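Local atomic coordinates of fiber protein (Human adenovirus 14, PDB entry 3F0Y), a protein that forms the trimeric knob at the tip of the adenovirus fiber and probably engages cellular receptors such as CD46 during attachment. Residues Ile74-Glu79 with Ile175-Asn180; Gly140-Thr145 with Ile154-Met159. All coordinates share one frame; numbering follows the deposited sequence.

Contact 1 (Ile74-Glu79 with Ile175-Asn180)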
ATOM      1  N   ILE A  74     -20.986   3.823  13.267  1.00 20.28           N
ATOM      2  CA  ILE A  74     -19.916   4.083  14.222  1.00 20.14           C
ATOM      3  C   ILE A  74     -18.830   4.921  13.572  1.00 20.01           C
ATOM      4  O   ILE A  74     -18.538   4.766  12.386  1.00 19.80           O
ATOM      5  CB  ILE A  74     -19.282   2.765  14.721  1.00 20.14           C
ATOM      6  CG1 ILE A  74     -20.248   2.006  15.633  1.00 19.89           C
ATOM      7  CG2 ILE A  74     -17.976   3.031  15.467  1.00 20.08           C
ATOM      8  CD1 ILE A  74     -20.504   2.685  16.964  1.00 19.79           C
ATOM      9  N   ASN A  75     -18.256   5.825  14.357  1.00 19.93           N
ATOM     10  CA  ASN A  75     -16.994   6.452  14.005  1.00 19.97           C
ATOM     11  C   ASN A  75     -16.169   6.702  15.262  1.00 19.80           C
ATOM     12  O   ASN A  75     -16.713   7.027  16.323  1.00 19.85           O
ATOM     13  CB  ASN A  75     -17.209   7.751  13.220  1.00 20.19           C
ATOM     14  CG  ASN A  75     -17.813   8.853  14.062  1.00 21.20           C
ATOM     15  OD1 ASN A  75     -17.122   9.792  14.458  1.00 23.29           O
ATOM     16  ND2 ASN A  75     -19.105   8.742  14.350  1.00 22.34           N
ATOM     17  N   PHE A  76     -14.860   6.511  15.148  1.00 19.50           N
ATOM     18  CA  PHE A  76     -13.943   6.851  16.224  1.00 19.41           C
ATOM     19  C   PHE A  76     -12.605   7.275  15.639  1.00 19.44           C
ATOM     20  O   PHE A  76     -12.166   6.741  14.617  1.00 19.31           O
ATOM     21  CB  PHE A  76     -13.787   5.692  17.216  1.00 19.01           C
ATOM     22  CG  PHE A  76     -13.390   4.383  16.587  1.00 18.70           C
ATOM     23  CD1 PHE A  76     -14.352   3.461  16.203  1.00 18.46           C
ATOM     24  CD2 PHE A  76     -12.051   4.061  16.407  1.00 18.44           C
ATOM     25  CE1 PHE A  76     -13.990   2.249  15.634  1.00 18.66           C
ATOM     26  CE2 PHE A  76     -11.681   2.850  15.839  1.00 18.24           C
ATOM     27  CZ  PHE A  76     -12.652   1.943  15.454  1.00 18.32           C
ATOM     28  N   THR A  77     -11.978   8.250  16.287  1.00 19.63           N
ATOM     29  CA  THR A  77     -10.784   8.890  15.756  1.00 19.81           C
ATOM     30  C   THR A  77      -9.626   8.800  16.738  1.00 20.05           C
ATOM     31  O   THR A  77      -9.786   9.080  17.926  1.00 19.92           O
ATOM     32  CB  THR A  77     -11.054  10.371  15.436  1.00 19.83           C
ATOM     33  OG1 THR A  77     -12.108  10.462  14.472  1.00 20.10           O
ATOM     34  CG2 THR A  77      -9.803  11.048  14.882  1.00 19.59           C
ATOM     35  N   ALA A  78      -8.468   8.385  16.230  1.00 20.17           N
ATOM     36  CA  ALA A  78      -7.219   8.461  16.972  1.00 20.35           C
ATOM     37  C   ALA A  78      -6.544   9.764  16.566  1.00 20.46           C
ATOM     38  O   ALA A  78      -6.082   9.898  15.434  1.00 20.65           O
ATOM     39  CB  ALA A  78      -6.333   7.273  16.647  1.00 20.27           C
ATOM     40  N   GLU A  79      -6.520  10.726  17.484  1.00 20.70           N
ATOM     41  CA  GLU A  79      -5.876  12.014  17.255  1.00 20.89           C
ATOM     42  C   GLU A  79      -4.484  11.987  17.870  1.00 20.90           C
ATOM     43  O   GLU A  79      -4.339  11.802  19.077  1.00 20.71           O
ATOM     44  CB  GLU A  79      -6.685  13.141  17.893  1.00 21.02           C
ATOM     45  CG  GLU A  79      -8.042  13.381  17.258  1.00 21.51           C
ATOM     46  CD  GLU A  79      -8.717  14.620  17.810  1.00 21.65           C
ATOM     47  OE1 GLU A  79      -8.796  14.752  19.049  1.00 23.33           O
ATOM     48  OE2 GLU A  79      -9.168  15.466  17.007  1.00 23.53           O
ATOM     49  N   ILE A 175      -6.648   9.857  12.634  1.00 17.33           N
ATOM     50  CA  ILE A 175      -7.088   8.665  11.916  1.00 17.21           C
ATOM     51  C   ILE A 175      -8.499   8.313  12.365  1.00 17.08           C
ATOM     52  O   ILE A 175      -8.716   7.992  13.531  1.00 16.99           O
ATOM     53  CB  ILE A 175      -6.159   7.463  12.192  1.00 17.17           C
ATOM     54  CG1 ILE A 175      -4.689   7.857  12.010  1.00 17.21           C
ATOM     55  CG2 ILE A 175      -6.508   6.303  11.274  1.00 17.20           C
ATOM     56  CD1 ILE A 175      -3.716   6.790  12.470  1.00 17.22           C
ATOM     57  N   THR A 176      -9.449   8.377  11.434  1.00 16.98           N
ATOM     58  CA  THR A 176     -10.856   8.124  11.733  1.00 17.05           C
ATOM     59  C   THR A 176     -11.323   6.829  11.085  1.00 17.07           C
ATOM     60  O   THR A 176     -11.302   6.699   9.863  1.00 16.88           O
ATOM     61  CB  THR A 176     -11.753   9.269  11.226  1.00 16.93           C
ATOM     62  OG1 THR A 176     -11.392  10.488  11.881  1.00 16.70           O
ATOM     63  CG2 THR A 176     -13.229   8.968  11.498  1.00 16.97           C
ATOM     64  N   TRP A 177     -11.736   5.877  11.918  1.00 17.25           N
ATOM     65  CA  TRP A 177     -12.385   4.656  11.460  1.00 17.51           C
ATOM     66  C   TRP A 177     -13.883   4.881  11.521  1.00 17.85           C
ATOM     67  O   TRP A 177     -14.387   5.428  12.505  1.00 17.67           O
ATOM     68  CB  TRP A 177     -12.036   3.476  12.366  1.00 17.39           C
ATOM     69  CG  TRP A 177     -10.631   2.993  12.249  1.00 17.09           C
ATOM     70  CD1 TRP A 177     -10.184   1.969  11.473  1.00 17.09           C
ATOM     71  CD2 TRP A 177      -9.487   3.500  12.946  1.00 16.94           C
ATOM     72  NE1 TRP A 177      -8.830   1.809  11.634  1.00 17.06           N
ATOM     73  CE2 TRP A 177      -8.378   2.734  12.536  1.00 16.99           C
ATOM     74  CE3 TRP A 177      -9.295   4.526  13.878  1.00 17.04           C
ATOM     75  CZ2 TRP A 177      -7.088   2.965  13.022  1.00 17.13           C
ATOM     76  CZ3 TRP A 177      -8.013   4.754  14.362  1.00 17.11           C
ATOM     77  CH2 TRP A 177      -6.927   3.976  13.933  1.00 17.14           C
ATOM     78  N   SER A 178     -14.595   4.460  10.483  1.00 18.23           N
ATOM     79  CA  SER A 178     -16.043   4.618  10.456  1.00 18.74           C
ATOM     80  C   SER A 178     -16.729   3.578   9.586  1.00 19.11           C
ATOM     81  O   SER A 178     -16.132   3.010   8.669  1.00 18.75           O
ATOM     82  CB  SER A 178     -16.419   6.020   9.967  1.00 18.72           C
ATOM     83  OG  SER A 178     -16.084   6.194   8.601  1.00 18.97           O
ATOM     84  N   TRP A 179     -17.996   3.330   9.891  1.00 19.74           N
ATOM     85  CA  TRP A 179     -18.849   2.576   8.991  1.00 20.44           C
ATOM     86  C   TRP A 179     -20.307   2.983   9.156  1.00 20.87           C
ATOM     87  O   TRP A 179     -20.719   3.440  10.224  1.00 20.75           O
ATOM     88  CB  TRP A 179     -18.667   1.069   9.179  1.00 20.33           C
ATOM     89  CG  TRP A 179     -19.102   0.540  10.505  1.00 20.38           C
ATOM     90  CD1 TRP A 179     -20.361   0.162  10.859  1.00 20.44           C
ATOM     91  CD2 TRP A 179     -18.271   0.289  11.644  1.00 20.32           C
ATOM     92  NE1 TRP A 179     -20.373  -0.291  12.154  1.00 20.38           N
ATOM     93  CE2 TRP A 179     -19.102  -0.227  12.660  1.00 20.42           C
ATOM     94  CE3 TRP A 179     -16.906   0.457  11.907  1.00 20.20           C
ATOM     95  CZ2 TRP A 179     -18.615  -0.576  13.923  1.00 20.52           C
ATOM     96  CZ3 TRP A 179     -16.421   0.109  13.163  1.00 20.40           C
ATOM     97  CH2 TRP A 179     -17.275  -0.401  14.153  1.00 20.39           C
ATOM     98  N   ASN A 180     -21.052   2.832   8.067  1.00 21.50           N
ATOM     99  CA  ASN A 180     -22.475   3.142   8.016  0.50 21.72           C
ATOM    100  C   ASN A 180     -23.159   2.094   7.137  1.00 21.98           C
ATOM    101  O   ASN A 180     -23.168   2.217   5.912  1.00 22.23           O
ATOM    102  CB  ASN A 180     -22.672   4.558   7.452  0.50 21.82           C
ATOM    103  CG  ASN A 180     -24.133   4.986   7.395  0.50 21.79           C
ATOM    104  OD1 ASN A 180     -25.039   4.215   7.710  0.50 22.42           O
ATOM    105  ND2 ASN A 180     -24.361   6.230   6.991  0.50 21.90           N
TER
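In one antiparallel sheet of the fiber knob's beta-sandwich, Ile74-Glu79 of edge strand 73-82 pairs with Ile175-Asn180 of strand 171-180. The pairs Ile74-Trp179, Phe76-Trp177 and Ala78-Ile175 are each closed by two backbone hydrogen bonds, the shortest from Ala78 N to Ile175 O at 2.7 Å. Their side chains share the inward face. Trp179 lies alongside Ile74, whose CB sits over one face of the indole six-membered ring, 3.7 Å from its centroid, in a CH-pi contact. A second CH-pi contact puts Trp177 CB over the Phe76 ring, 3.8 Å from its centroid. Phe76 CG stands between its own backbone N and carbonyl carbon (chi1 54°), and the ring leans across the strand pair. Its plane is 20° from that of the Trp177 five-membered ring, but the two are slid apart and barely overlap. Ala78 CB meets the edge of the Trp177 indole at CZ3, 3.8 Å away. On the other face, Thr77 OG1 and Thr176 OG1 share a 2.7 Å hydrogen bond, and Asn75 CB touches Ser178 CB. Phe65 meets Phe76 edge-to-face, while the Trp179 NE1 proton goes to Tyr71 O. Strand 151-160 flanks 171-180 on the side away from 73-82, and Val56 and Val58 of strand 51-60, in the second sheet, pack against Trp177.

Contact 2 (Gly140-Thr145 with Ile154-Met159)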
ATOM      1  N   GLY A 140      -8.792   5.330   2.838  1.00 16.56           N
ATOM      2  CA  GLY A 140      -8.600   3.912   2.605  1.00 16.65           C
ATOM      3  C   GLY A 140      -9.640   3.083   3.317  1.00 16.77           C
ATOM      4  O   GLY A 140     -10.662   3.605   3.775  1.00 16.64           O
ATOM      5  N   THR A 141      -9.379   1.782   3.390  1.00 16.84           N
ATOM      6  CA  THR A 141     -10.272   0.840   4.049  0.50 16.94           C
ATOM      7  C   THR A 141      -9.465  -0.202   4.822  1.00 16.94           C
ATOM      8  O   THR A 141      -8.327  -0.511   4.461  1.00 16.94           O
ATOM      9  CB  THR A 141     -11.175   0.126   3.015  0.50 16.97           C
ATOM     10  OG1 THR A 141     -11.897   1.100   2.248  0.50 17.20           O
ATOM     11  CG2 THR A 141     -12.167  -0.806   3.697  0.50 16.99           C
ATOM     12  N   CYS A 142     -10.061  -0.728   5.881  1.00 17.07           N
ATOM     13  CA  CYS A 142      -9.529  -1.879   6.587  1.00 17.28           C
ATOM     14  C   CYS A 142     -10.727  -2.786   6.809  1.00 17.41           C
ATOM     15  O   CYS A 142     -11.829  -2.474   6.351  1.00 17.28           O
ATOM     16  CB  CYS A 142      -8.868  -1.473   7.904  1.00 17.29           C
ATOM     17  SG  CYS A 142      -9.997  -0.860   9.160  1.00 17.40           S
ATOM     18  N   HIS A 143     -10.525  -3.904   7.490  1.00 17.73           N
ATOM     19  CA  HIS A 143     -11.614  -4.839   7.720  1.00 18.11           C
ATOM     20  C   HIS A 143     -11.651  -5.319   9.156  1.00 18.38           C
ATOM     21  O   HIS A 143     -10.613  -5.473   9.800  1.00 18.46           O
ATOM     22  CB  HIS A 143     -11.496  -6.039   6.784  1.00 18.25           C
ATOM     23  CG  HIS A 143     -11.838  -5.727   5.361  1.00 18.54           C
ATOM     24  ND1 HIS A 143     -10.944  -5.143   4.491  1.00 19.08           N
ATOM     25  CD2 HIS A 143     -12.978  -5.922   4.656  1.00 19.05           C
ATOM     26  CE1 HIS A 143     -11.518  -4.988   3.312  1.00 19.10           C
ATOM     27  NE2 HIS A 143     -12.753  -5.451   3.385  1.00 19.47           N
ATOM     28  N   TYR A 144     -12.867  -5.540   9.641  1.00 18.67           N
ATOM     29  CA  TYR A 144     -13.094  -6.247  10.887  1.00 18.88           C
ATOM     30  C   TYR A 144     -13.476  -7.682  10.541  1.00 19.04           C
ATOM     31  O   TYR A 144     -14.400  -7.910   9.760  1.00 19.06           O
ATOM     32  CB  TYR A 144     -14.210  -5.575  11.691  1.00 18.84           C
ATOM     33  CG  TYR A 144     -14.749  -6.438  12.806  1.00 18.80           C
ATOM     34  CD1 TYR A 144     -14.038  -6.603  13.989  1.00 18.63           C
ATOM     35  CD2 TYR A 144     -15.965  -7.103  12.672  1.00 18.85           C
ATOM     36  CE1 TYR A 144     -14.522  -7.398  15.010  1.00 18.83           C
ATOM     37  CE2 TYR A 144     -16.459  -7.901  13.691  1.00 18.56           C
ATOM     38  CZ  TYR A 144     -15.731  -8.046  14.857  1.00 18.84           C
ATOM     39  OH  TYR A 144     -16.203  -8.835  15.877  1.00 19.39           O
ATOM     40  N   THR A 145     -12.756  -8.641  11.115  1.00 19.34           N
ATOM     41  CA  THR A 145     -13.059 -10.054  10.926  1.00 19.69           C
ATOM     42  C   THR A 145     -14.146 -10.458  11.919  1.00 19.98           C
ATOM     43  O   THR A 145     -13.926 -10.438  13.133  1.00 19.85           O
ATOM     44  CB  THR A 145     -11.807 -10.933  11.123  1.00 19.68           C
ATOM     45  OG1 THR A 145     -10.756 -10.465  10.264  1.00 20.09           O
ATOM     46  CG2 THR A 145     -12.111 -12.389  10.798  1.00 19.21           C
ATOM     47  N   ILE A 154     -14.362  -1.402   6.821  1.00 18.91           N
ATOM     48  CA  ILE A 154     -14.415  -0.182   7.618  1.00 18.77           C
ATOM     49  C   ILE A 154     -13.693   0.927   6.863  1.00 18.62           C
ATOM     50  O   ILE A 154     -12.568   0.730   6.410  1.00 18.42           O
ATOM     51  CB  ILE A 154     -13.736  -0.382   8.990  1.00 18.64           C
ATOM     52  CG1 ILE A 154     -14.447  -1.482   9.785  1.00 18.63           C
ATOM     53  CG2 ILE A 154     -13.721   0.924   9.782  1.00 18.82           C
ATOM     54  CD1 ILE A 154     -13.769  -1.820  11.100  1.00 18.71           C
ATOM     55  N   ASP A 155     -14.335   2.085   6.730  1.00 18.52           N
ATOM     56  CA  ASP A 155     -13.721   3.233   6.061  1.00 18.50           C
ATOM     57  C   ASP A 155     -12.708   3.902   6.977  1.00 18.39           C
ATOM     58  O   ASP A 155     -12.950   4.051   8.175  1.00 18.04           O
ATOM     59  CB  ASP A 155     -14.776   4.267   5.664  1.00 18.58           C
ATOM     60  CG  ASP A 155     -15.776   3.730   4.664  1.00 19.26           C
ATOM     61  OD1 ASP A 155     -15.382   2.936   3.787  1.00 19.89           O
ATOM     62  OD2 ASP A 155     -16.961   4.111   4.757  1.00 21.10           O
ATOM     63  N   ILE A 156     -11.579   4.312   6.408  1.00 18.43           N
ATOM     64  CA  ILE A 156     -10.577   5.057   7.158  1.00 18.52           C
ATOM     65  C   ILE A 156     -10.295   6.385   6.476  1.00 18.55           C
ATOM     66  O   ILE A 156     -10.065   6.438   5.267  1.00 18.57           O
ATOM     67  CB  ILE A 156      -9.262   4.278   7.309  1.00 18.49           C
ATOM     68  CG1 ILE A 156      -9.514   2.959   8.035  1.00 18.68           C
ATOM     69  CG2 ILE A 156      -8.238   5.112   8.082  1.00 18.48           C
ATOM     70  CD1 ILE A 156      -8.260   2.162   8.297  1.00 18.65           C
ATOM     71  N   SER A 157     -10.332   7.451   7.266  1.00 18.60           N
ATOM     72  CA  SER A 157      -9.955   8.778   6.816  1.00 18.72           C
ATOM     73  C   SER A 157      -8.797   9.238   7.686  1.00 18.71           C
ATOM     74  O   SER A 157      -8.880   9.188   8.912  1.00 18.90           O
ATOM     75  CB  SER A 157     -11.136   9.738   6.954  1.00 18.74           C
ATOM     76  OG  SER A 157     -10.827  11.012   6.418  1.00 19.83           O
ATOM     77  N   VAL A 158      -7.710   9.658   7.046  1.00 18.68           N
ATOM     78  CA  VAL A 158      -6.583  10.252   7.745  1.00 18.68           C
ATOM     79  C   VAL A 158      -6.478  11.714   7.333  1.00 18.77           C
ATOM     80  O   VAL A 158      -6.549  12.033   6.146  1.00 18.64           O
ATOM     81  CB  VAL A 158      -5.263   9.526   7.416  1.00 18.66           C
ATOM     82  CG1 VAL A 158      -4.088  10.199   8.116  1.00 18.45           C
ATOM     83  CG2 VAL A 158      -5.353   8.062   7.804  1.00 18.60           C
ATOM     84  N   MET A 159      -6.345  12.600   8.316  1.00 18.82           N
ATOM     85  CA  MET A 159      -6.046  13.997   8.046  1.00 18.97           C
ATOM     86  C   MET A 159      -4.712  14.332   8.693  1.00 18.92           C
ATOM     87  O   MET A 159      -4.529  14.132   9.894  1.00 18.75           O
ATOM     88  CB  MET A 159      -7.136  14.928   8.577  1.00 18.92           C
ATOM     89  CG  MET A 159      -6.992  16.361   8.069  1.00 18.98           C
ATOM     90  SD  MET A 159      -8.312  17.474   8.589  1.00 19.65           S
ATOM     91  CE  MET A 159      -7.948  17.638  10.334  1.00 19.09           C
TER
HETATM   92  O   HOH W   1     -13.378   4.130   2.400  1.00 45.86           O
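Gly140-Thr145 and Ile154-Met159 lie on the two arms of the beta hairpin 137-145/151-160, and four backbone hydrogen bonds join them, two at Gly140-Ile156 and two at Cys142-Ile154. The bond from Ile154 N to Cys142 O is 2.8 Å long and nearly straight at hydrogen (173°). Ile156 N approaches Gly140 O from well above the carbonyl plane, 43° out of it, over 2.9 Å. The two segments diverge markedly from antiparallel; within 140-145 and 154-159 the last pair is Cys142-Ile154, and the pairing goes on through Tyr144 with Phe152. Between the two hydrogen-bonded pairs, Thr141 CA makes a CA-H...O contact of 3.3 Å with Ile154 O, a carbonyl that already accepts the Cys142 N-H.

Apolar contact is concentrated on the inward face around the Cys142 thiol. With chi1 at 68°, SG is held between the backbone N and carbonyl carbon of its own residue, where it meets Ile156 CD1 at 3.6 Å and Ile154 CB at 3.8 Å. Ile156 CD1 also reaches Cys142 CB. Farther along, the CD1 methyl of Ile154 abuts Tyr144 CB at 3.8 Å, while the phenol leads away to Glu186 and to Lys134 of a neighbouring subunit.

Polar contact belongs to the outer face. A water lies 2.7 Å from Asp155 OD1 and 3.1 Å from Gly140 O, within hydrogen-bonding reach of both.

The chemistry is therefore two-sided. Thiol and isoleucine methyls form an apolar, buried inner surface, continued by Trp177 and Phe199, whereas the Asp155 carboxylate lies on the outer face, with a water beside it. Beyond the pairing, His143, Tyr144 and Thr145 contact a neighbouring subunit, so this arm of the hairpin also contributes to the trimer interface.

How the contacts relate
Both contacts belong to the same four-stranded antiparallel sheet, ordered 73-82, 171-180, 151-160, 137-145, and their centres are 8 Å apart. Along the chain, contact 2 joins a local hairpin that falls wholly between the two segments of contact 1, which are 96 residues apart at their closest ends. Strands 151-160 and 171-180 are neighbours and link the two: Thr176 N lies 2.7 Å from Ser157 O and Ser178 O 2.8 Å from Asp155 N, both probable hydrogen bonds. Trp177 NE1 packs on Ile156 CD1, so the apolar sides of the two contacts meet. Contact 1 touches no other subunit, whereas contact 2, at the opposite edge, reaches the trimer interface.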